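Local coordinates for Aureochrome1 (Vaucheria frigida, PDB 3UE6), which senses blue light through a flavin mononucleotide held in its LOV domain, a member of the PAS family, at the interface of chains A and B. Residues are numbered along the deposited sequence; one frame, centred on the assembly and turned at random. Chains: chain A/B, Aureochrome1.

The interface of chains A and B. Residues chain A 32-33, 35, 38; chain B 108-110, 128.
A loop of chain A that holds A:Asp32, A:Pro33 and A:Tyr35, with the helix 36-43 that follows it, lies against strands 109-116 and 122-133 of chain B. B:Phe128, from strand 122-133, is the main apolar side chain that chain B offers here. Its CG is anti to the backbone N (chi1 178°), which points the ring at chain A. Both methyls of A:Val38 touch the ring at CE1. Its CG1 lies 3.8 Å from B:Phe128 CE1, and its CG2 lies 3.9 Å from the same carbon. A:Pro33 lies over a face of the ring, its CG above B:Phe128 CD2 at 4.0 Å, and the two side chains cross obliquely. A:Tyr35 slides past in the opposite direction over the same face, its CD2 4.2 Å from B:Phe128 CD1. A:Asp32 OD2 lies at the edge of the B:Phe128 ring, in its plane, while the carboxylate is turned 59° from the ring. A:Asp32 OD1 accepts a hydrogen bond of 3.2 Å from the B:Ser110 hydroxyl OG. The hydroxyl meets this oxygen from above the carboxylate plane, 65° out of it. A:Asp32 and A:Pro33 are poorly ordered, which makes this end of the contact less certain. An alanine in place of B:Phe128 would probably open a gap between A:Val38 and A:Pro33 and leave both without their apolar partner. The patch hides 204 Å² of protein surface and joins the segment leading into helix 36-43 of one copy to the sheet of the other, without exact two-fold symmetry. It may help hold the two LOV domains together, but the structure alone does not show that this pairing forms in solution.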
loop_
_atom_site.group_PDB
_atom_site.type_symbol
_atom_site.label_atom_id
_atom_site.label_comp_id
_atom_site.label_asym_id
_atom_site.label_seq_id
_atom_site.Cartn_x
_atom_site.Cartn_y
_atom_site.Cartn_z
ATOM N N ASP A 32 -8.307 -13.796 9.273
ATOM C CA ASP A 32 -7.344 -12.818 8.788
ATOM C C ASP A 32 -7.739 -12.368 7.382
ATOM O O ASP A 32 -7.866 -13.188 6.471
ATOM C CB ASP A 32 -5.934 -13.409 8.798
ATOM C CG ASP A 32 -4.919 -12.480 9.432
ATOM O OD1 ASP A 32 -4.988 -12.270 10.664
ATOM O OD2 ASP A 32 -4.048 -11.968 8.698
ATOM N N PRO A 33 -7.932 -11.053 7.204
ATOM C CA PRO A 33 -8.578 -10.497 6.012
ATOM C C PRO A 33 -7.769 -10.653 4.730
ATOM O O PRO A 33 -6.559 -10.873 4.765
ATOM C CB PRO A 33 -8.717 -9.014 6.362
ATOM C CG PRO A 33 -7.589 -8.748 7.287
ATOM C CD PRO A 33 -7.443 -9.997 8.108
ATOM N N TYR A 35 -6.649 -8.411 1.515
ATOM C CA TYR A 35 -6.457 -6.979 1.311
ATOM C C TYR A 35 -5.796 -6.649 -0.018
ATOM O O TYR A 35 -4.590 -6.804 -0.180
ATOM C CB TYR A 35 -5.683 -6.361 2.478
ATOM C CG TYR A 35 -6.588 -5.807 3.545
ATOM C CD1 TYR A 35 -7.659 -4.991 3.210
ATOM C CD2 TYR A 35 -6.394 -6.117 4.883
ATOM C CE1 TYR A 35 -8.503 -4.483 4.177
ATOM C CE2 TYR A 35 -7.236 -5.614 5.860
ATOM C CZ TYR A 35 -8.287 -4.799 5.500
ATOM O OH TYR A 35 -9.127 -4.295 6.466
ATOM N N VAL A 38 -2.553 -5.018 0.438
ATOM C CA VAL A 38 -1.512 -5.827 1.059
ATOM C C VAL A 38 -1.059 -6.958 0.142
ATOM O O VAL A 38 0.132 -7.242 0.030
ATOM C CB VAL A 38 -2.008 -6.416 2.394
ATOM C CG1 VAL A 38 -0.930 -7.287 3.027
ATOM C CG2 VAL A 38 -2.440 -5.295 3.343
ATOM N N ASP B 108 2.170 -11.628 9.594
ATOM C CA ASP B 108 0.973 -10.804 9.458
ATOM C C ASP B 108 -0.060 -11.144 10.527
ATOM O O ASP B 108 -0.402 -12.312 10.724
ATOM C CB ASP B 108 0.349 -10.992 8.075
ATOM C CG ASP B 108 1.354 -10.838 6.950
ATOM O OD1 ASP B 108 2.307 -10.045 7.094
ATOM O OD2 ASP B 108 1.183 -11.518 5.915
ATOM N N THR B 109 -0.557 -10.118 11.212
ATOM C CA THR B 109 -1.579 -10.301 12.237
ATOM C C THR B 109 -2.592 -9.166 12.270
ATOM O O THR B 109 -2.296 -8.032 11.885
ATOM C CB THR B 109 -0.963 -10.408 13.643
ATOM O OG1 THR B 109 0.143 -9.505 13.738
ATOM C CG2 THR B 109 -0.493 -11.828 13.927
ATOM N N SER B 110 -3.789 -9.499 12.742
ATOM C CA SER B 110 -4.839 -8.527 12.983
ATOM C C SER B 110 -5.046 -8.416 14.484
ATOM O O SER B 110 -5.092 -9.424 15.190
ATOM C CB SER B 110 -6.141 -8.981 12.328
ATOM O OG SER B 110 -5.965 -9.197 10.940
ATOM N N PHE B 128 -4.396 -4.176 11.070
ATOM C CA PHE B 128 -3.667 -5.246 10.401
ATOM C C PHE B 128 -2.269 -4.803 9.960
ATOM O O PHE B 128 -2.120 -3.795 9.266
ATOM C CB PHE B 128 -4.466 -5.728 9.190
ATOM C CG PHE B 128 -3.777 -6.800 8.391
ATOM C CD1 PHE B 128 -3.019 -6.476 7.274
ATOM C CD2 PHE B 128 -3.893 -8.134 8.749
ATOM C CE1 PHE B 128 -2.388 -7.462 6.536
ATOM C CE2 PHE B 128 -3.260 -9.123 8.012
ATOM C CZ PHE B 128 -2.511 -8.786 6.907
#